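Local coordinates for probable spore coat polysaccharide biosynthesis protein E (Chromobacterium violaceum ATCC 12472, PDB 3G8R), which probably makes a sialic acid-like sugar acid, as an N-acylneuraminate-9-phosphate synthase of the NeuB family, with a zinc ion bound in its barrel domain, at residues R184-T187 / L188-Y192; Y173-D177 / D178-L182; A252-A255 / L256-G260. All coordinates share one frame; numbering follows the deposited sequence.

Contact 1. Residues R184-T187 / L188-Y192; sequences RIKT and LRQQY
K186 and Q190 lie side by side one helical turn apart and point the same way. The Q190 amide carbon CD rests 3.8 Å from K186 CG, so the lysine gives its aliphatic part to the contact. K186 CG stands anti to the backbone N (chi1 167°), and the chain then bends at chi2 and chi3. T187 and Q191 repeat the pattern. Here the methyl CG2 of T187 meets OE1 of Q191 at 3.7 Å, and the glutamine bends at chi2 to bring its amide back alongside. R184 and L188 form the third pair, with CG to CG at 4.3 Å. L188 CD2 approaches the R184 guanidinium obliquely. Four successive i to i+4 backbone bonds space these pairs. They run from L188 N to R184 O (2.9 Å), R189 N to I185 O, Q190 N to K186 O (2.8 Å) and Q191 N to T187 O. Two polar ends find partners outside the helix: R184 NH2 bonds to T142 OG1 and R184 NE to H168 ND1, and T187 OG1 bonds to G262 O of the second subunit. This is the helix of the beta-alpha-beta unit formed by strand 164-168, helix 184-191 and strand 196-201. I185 and L188 face those two strands. Beyond the last helical residue, Y192 packs on helix 147-158 and its OH bonds to D151.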
# COMPACT_ATOMS: atom_id res chain seq x y z
N ARG A 184 -9.28 -3.06 2.54
CA ARG A 184 -9.73 -3.80 3.68
C ARG A 184 -8.57 -4.53 4.34
O ARG A 184 -8.64 -4.89 5.53
CB ARG A 184 -10.89 -4.74 3.35
CG ARG A 184 -11.44 -5.36 4.64
CD ARG A 184 -12.86 -5.82 4.53
NE ARG A 184 -12.88 -7.26 4.38
CZ ARG A 184 -13.44 -8.07 5.25
NH1 ARG A 184 -14.03 -7.58 6.33
NH2 ARG A 184 -13.39 -9.38 5.04
N ILE A 185 -7.48 -4.74 3.59
CA ILE A 185 -6.34 -5.46 4.17
C ILE A 185 -5.82 -4.68 5.38
O ILE A 185 -5.51 -5.27 6.42
CB ILE A 185 -5.23 -5.77 3.11
CG1 ILE A 185 -5.80 -6.59 1.94
CG2 ILE A 185 -4.10 -6.59 3.69
CD1 ILE A 185 -4.79 -6.89 0.89
N LYS A 186 -5.79 -3.35 5.26
CA LYS A 186 -5.30 -2.48 6.32
C LYS A 186 -6.33 -2.43 7.42
O LYS A 186 -5.97 -2.40 8.60
CB LYS A 186 -4.99 -1.07 5.80
CG LYS A 186 -4.77 -0.01 6.90
CD LYS A 186 -3.75 1.07 6.51
CE LYS A 186 -4.28 2.05 5.45
NZ LYS A 186 -3.17 2.67 4.58
N THR A 187 -7.61 -2.47 7.04
CA THR A 187 -8.64 -2.41 8.05
C THR A 187 -8.46 -3.59 8.97
O THR A 187 -8.47 -3.46 10.20
CB THR A 187 -10.02 -2.41 7.45
OG1 THR A 187 -10.26 -1.13 6.87
CG2 THR A 187 -11.09 -2.68 8.51
N LEU A 188 -8.24 -4.75 8.37
CA LEU A 188 -8.09 -5.94 9.16
C LEU A 188 -6.84 -5.86 9.98
O LEU A 188 -6.84 -6.22 11.14
CB LEU A 188 -8.05 -7.17 8.28
CG LEU A 188 -9.40 -7.59 7.70
CD1 LEU A 188 -9.25 -8.88 6.90
CD2 LEU A 188 -10.42 -7.77 8.81
N ARG A 189 -5.76 -5.38 9.36
CA ARG A 189 -4.47 -5.29 10.05
C ARG A 189 -4.56 -4.42 11.30
O ARG A 189 -4.00 -4.75 12.34
CB ARG A 189 -3.37 -4.81 9.11
CG ARG A 189 -2.19 -4.27 9.83
CD ARG A 189 -1.08 -3.89 8.87
NE ARG A 189 -0.10 -4.96 8.62
CZ ARG A 189 0.01 -6.12 9.28
NH1 ARG A 189 -0.82 -6.43 10.30
NH2 ARG A 189 0.96 -6.98 8.92
N GLN A 190 -5.28 -3.31 11.20
CA GLN A 190 -5.39 -2.37 12.31
C GLN A 190 -6.33 -2.90 13.41
O GLN A 190 -6.12 -2.65 14.58
CB GLN A 190 -5.87 -1.02 11.81
CG GLN A 190 -4.82 -0.14 11.13
CD GLN A 190 -5.44 1.13 10.48
OE1 GLN A 190 -6.64 1.18 10.12
NE2 GLN A 190 -4.62 2.15 10.34
N GLN A 191 -7.37 -3.62 13.02
CA GLN A 191 -8.32 -4.20 13.94
C GLN A 191 -7.67 -5.29 14.84
O GLN A 191 -8.05 -5.45 16.00
CB GLN A 191 -9.42 -4.83 13.12
CG GLN A 191 -10.85 -4.55 13.53
CD GLN A 191 -11.55 -3.56 12.61
OE1 GLN A 191 -12.31 -3.93 11.72
NE2 GLN A 191 -11.28 -2.27 12.83
N TYR A 192 -6.71 -6.05 14.30
CA TYR A 192 -6.22 -7.30 14.96
C TYR A 192 -4.70 -7.44 15.00
O TYR A 192 -4.05 -7.89 14.06
CB TYR A 192 -6.86 -8.55 14.31
CG TYR A 192 -8.38 -8.52 14.21
CD1 TYR A 192 -9.18 -8.78 15.31
CD2 TYR A 192 -9.00 -8.25 13.01
CE1 TYR A 192 -10.54 -8.75 15.23
CE2 TYR A 192 -10.39 -8.24 12.90
CZ TYR A 192 -11.16 -8.48 14.02
OH TYR A 192 -12.54 -8.45 13.92

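Contact 2. Residues Y173-D177 / D178-L182; sequences YPTPD and DHLHL
The imidazole of H179 carries P176 over one face. CB of the proline stands 4.2 Å from the H179 ring centroid, 27° off the ring normal, which makes a CH-pi contact. P176 CG reaches H179 ND1 at 3.7 Å, so two carbons of the pyrrolidine ring meet the imidazole. H179 CG lies anti to its own carbonyl carbon (chi1 -74°), and this turns the ring back over the proline. ND1 is also hydrogen-bonded to OE2 of E172, which helps to fix the rotation of the ring. Between the two rings the chain makes a turn. H179 N donates to P176 O at 2.7 Å, though the position of that nitrogen is less certain. A weak bond follows from L180 N to D177 O at 3.3 Å. L180 CD2 meets the T175 methyl CG2 at 3.9 Å, and the same methyl sits 3.5 Å from H179 O. T175 OG1 bonds to the backbone O of E172, the residue whose carboxylate holds H179. The loop joins strand 164-168 of the TIM barrel to helix 184-191. T175 is also backbone-bonded to the zinc ligand H202, and the Y173 ring meets the H202 ring. D177 OD2 forms a salt bridge with R254 of the second subunit. The chemistry therefore ties this loop both to the edge of the zinc site and to the dimer interface.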
# COMPACT_ATOMS: atom_id res chain seq x y z
N TYR A 173 -17.20 -13.81 -8.02
CA TYR A 173 -16.48 -14.88 -8.67
C TYR A 173 -16.68 -14.69 -10.15
O TYR A 173 -17.64 -15.19 -10.70
CB TYR A 173 -17.09 -16.21 -8.24
CG TYR A 173 -16.75 -16.66 -6.82
CD1 TYR A 173 -17.56 -16.32 -5.72
CD2 TYR A 173 -15.64 -17.46 -6.58
CE1 TYR A 173 -17.26 -16.76 -4.41
CE2 TYR A 173 -15.33 -17.91 -5.28
CZ TYR A 173 -16.14 -17.55 -4.21
OH TYR A 173 -15.79 -18.02 -2.96
N PRO A 174 -15.80 -13.95 -10.82
CA PRO A 174 -14.59 -13.22 -10.45
C PRO A 174 -14.92 -11.86 -9.88
O PRO A 174 -16.09 -11.44 -9.88
CB PRO A 174 -13.90 -13.02 -11.79
CG PRO A 174 -15.05 -12.87 -12.71
CD PRO A 174 -16.07 -13.83 -12.26
N THR A 175 -13.90 -11.16 -9.42
CA THR A 175 -14.09 -9.88 -8.74
C THR A 175 -13.71 -8.71 -9.63
O THR A 175 -12.59 -8.66 -10.14
CB THR A 175 -13.31 -9.81 -7.44
OG1 THR A 175 -13.49 -11.04 -6.71
CG2 THR A 175 -13.75 -8.63 -6.63
N PRO A 176 -14.65 -7.79 -9.87
CA PRO A 176 -14.34 -6.56 -10.61
C PRO A 176 -13.25 -5.74 -9.94
O PRO A 176 -13.14 -5.72 -8.72
CB PRO A 176 -15.67 -5.78 -10.59
CG PRO A 176 -16.72 -6.79 -10.45
CD PRO A 176 -16.11 -8.04 -9.79
N ASP A 177 -12.45 -5.06 -10.75
CA ASP A 177 -11.38 -4.19 -10.30
C ASP A 177 -11.93 -3.18 -9.33
O ASP A 177 -11.44 -3.06 -8.23
CB ASP A 177 -10.77 -3.49 -11.49
CG ASP A 177 -10.24 -4.46 -12.53
OD1 ASP A 177 -10.72 -5.60 -12.56
OD2 ASP A 177 -9.35 -4.07 -13.31
N ASP A 178 -12.94 -2.46 -9.80
CA ASP A 178 -13.93 -1.70 -9.01
C ASP A 178 -14.19 -2.23 -7.57
O ASP A 178 -14.64 -1.48 -6.69
CB ASP A 178 -15.26 -1.85 -9.77
CG ASP A 178 -15.89 -0.53 -10.09
OD1 ASP A 178 -15.25 0.16 -10.89
OD2 ASP A 178 -17.01 -0.18 -9.59
N HIS A 179 -13.97 -3.52 -7.36
CA HIS A 179 -14.61 -4.21 -6.25
C HIS A 179 -13.66 -5.04 -5.40
O HIS A 179 -14.10 -5.81 -4.58
CB HIS A 179 -15.71 -5.13 -6.78
CG HIS A 179 -16.94 -4.41 -7.23
ND1 HIS A 179 -18.14 -5.07 -7.46
CD2 HIS A 179 -17.18 -3.11 -7.51
CE1 HIS A 179 -19.05 -4.20 -7.86
NE2 HIS A 179 -18.50 -3.00 -7.89
N LEU A 180 -12.36 -4.88 -5.62
CA LEU A 180 -11.36 -5.63 -4.89
C LEU A 180 -11.27 -5.16 -3.46
O LEU A 180 -10.89 -5.94 -2.60
CB LEU A 180 -10.01 -5.45 -5.54
CG LEU A 180 -9.94 -6.04 -6.93
CD1 LEU A 180 -8.67 -5.66 -7.58
CD2 LEU A 180 -10.01 -7.55 -6.79
N HIS A 181 -11.56 -3.88 -3.20
CA HIS A 181 -11.59 -3.36 -1.84
C HIS A 181 -10.37 -3.77 -1.06
O HIS A 181 -10.46 -4.44 -0.04
CB HIS A 181 -12.81 -3.88 -1.08
CG HIS A 181 -13.16 -3.06 0.11
ND1 HIS A 181 -14.04 -3.49 1.09
CD2 HIS A 181 -12.76 -1.82 0.49
CE1 HIS A 181 -14.14 -2.56 2.03
NE2 HIS A 181 -13.40 -1.53 1.68
N LEU A 182 -9.21 -3.40 -1.57
CA LEU A 182 -8.00 -3.89 -1.00
C LEU A 182 -7.69 -3.12 0.23
O LEU A 182 -6.92 -3.58 1.06
CB LEU A 182 -6.88 -3.69 -2.00
CG LEU A 182 -7.11 -4.65 -3.14
CD1 LEU A 182 -6.23 -4.29 -4.29
CD2 LEU A 182 -6.77 -6.03 -2.56

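Contact 3. Residues A252-A255 / L256-G260; sequences AARA and LAMLG
Helix 242-259 follows the eighth strand of the TIM barrel, and this contact is its last two turns. The backbone is bonded from i to i+4. L256 N donates to A252 O at 2.9 Å, nearly along the C=O axis. M258 N reaches R254 O at 2.9 Å in an almost straight bond. The bonds from A257 N to A253 O and from L259 N to A255 O are weak. G260 then leaves the helix with positive phi, a conformation that favours glycine. A252, A255, L256 and L259 pack on helix 209-216 of the same chain. The second subunit is met by R254, M258 and also L259: L207 of that subunit lies on R254, E209 on M258 and Q217 on L259. R254 NH2 forms a salt bridge with D177 OD2 of that subunit. R254 is extended from CG to NE, with CG anti to the backbone N (chi1 -169°), which carries the guanidinium well away from the helix axis. M258, a selenomethionine, is also extended beyond CG and crosses the arginine obliquely. Its terminal methyl CE lies over one face of the R254 guanidinium, 3.6 Å from CZ.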
# COMPACT_ATOMS: atom_id res chain seq x y z
N ALA A 252 4.99 -9.42 -7.14
CA ALA A 252 5.18 -9.27 -5.73
C ALA A 252 6.67 -9.00 -5.52
O ALA A 252 7.04 -8.06 -4.82
CB ALA A 252 4.68 -10.51 -4.98
N ALA A 253 7.50 -9.79 -6.21
CA ALA A 253 8.95 -9.65 -6.18
C ALA A 253 9.38 -8.21 -6.39
O ALA A 253 10.20 -7.66 -5.61
CB ALA A 253 9.54 -10.50 -7.25
N ARG A 254 8.83 -7.61 -7.44
CA ARG A 254 9.08 -6.22 -7.76
C ARG A 254 8.62 -5.26 -6.65
O ARG A 254 9.36 -4.36 -6.26
CB ARG A 254 8.41 -5.89 -9.09
CG ARG A 254 8.80 -4.57 -9.67
CD ARG A 254 8.24 -4.38 -11.07
NE ARG A 254 8.34 -2.96 -11.48
CZ ARG A 254 9.49 -2.35 -11.79
NH1 ARG A 254 10.66 -3.00 -11.76
NH2 ARG A 254 9.49 -1.07 -12.10
N ALA A 255 7.41 -5.45 -6.15
CA ALA A 255 6.83 -4.58 -5.14
C ALA A 255 7.68 -4.59 -3.88
O ALA A 255 7.82 -3.57 -3.22
CB ALA A 255 5.44 -5.05 -4.81
N LEU A 256 8.27 -5.74 -3.55
CA LEU A 256 9.09 -5.81 -2.37
C LEU A 256 10.33 -4.98 -2.57
O LEU A 256 10.77 -4.28 -1.65
CB LEU A 256 9.44 -7.25 -2.04
CG LEU A 256 8.23 -8.06 -1.60
CD1 LEU A 256 8.49 -9.51 -1.78
CD2 LEU A 256 7.77 -7.74 -0.21
N ALA A 257 10.90 -5.02 -3.77
CA ALA A 257 12.14 -4.32 -4.02
C ALA A 257 11.88 -2.84 -3.96
O ALA A 257 12.60 -2.09 -3.29
CB ALA A 257 12.70 -4.67 -5.37
N MSE A 258 10.84 -2.43 -4.68
CA MSE A 258 10.43 -1.04 -4.70
C MSE A 258 10.07 -0.58 -3.29
O MSE A 258 10.14 0.59 -3.01
CB MSE A 258 9.20 -0.86 -5.60
CG MSE A 258 9.47 -0.60 -7.05
SE MSE A 258 7.94 -0.49 -7.99
CE MSE A 258 8.77 0.21 -9.35
N LEU A 259 9.65 -1.47 -2.41
CA LEU A 259 9.20 -1.05 -1.10
C LEU A 259 10.37 -0.86 -0.16
O LEU A 259 10.32 -0.05 0.78
CB LEU A 259 8.17 -2.04 -0.53
CG LEU A 259 6.69 -1.86 -0.96
CD1 LEU A 259 5.84 -3.01 -0.55
CD2 LEU A 259 6.04 -0.61 -0.43
N GLY A 260 11.43 -1.63 -0.40
CA GLY A 260 12.54 -1.71 0.52
C GLY A 260 12.08 -2.10 1.89
O GLY A 260 10.99 -2.58 2.05

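In the fold
All three contacts belong to the NeuB-family TIM barrel, and they come along the chain in the order 2, 1, 3. Contact 2 is in the loop after strand 164-168. Contact 1 comes next, on helix 184-191; the centres of the two are about 18 Å apart. Contact 3, on helix 242-259, comes after the last barrel strand. Its centre is about 21 Å from that of contact 1 and 23 Å from that of contact 2. Contact 3 touches neither within the chain. All three reach the second subunit, and between subunits R254 in contact 3 pairs with D177 in contact 2 of the other chain. The loop beside the zinc site is thus itself part of the dimer interface.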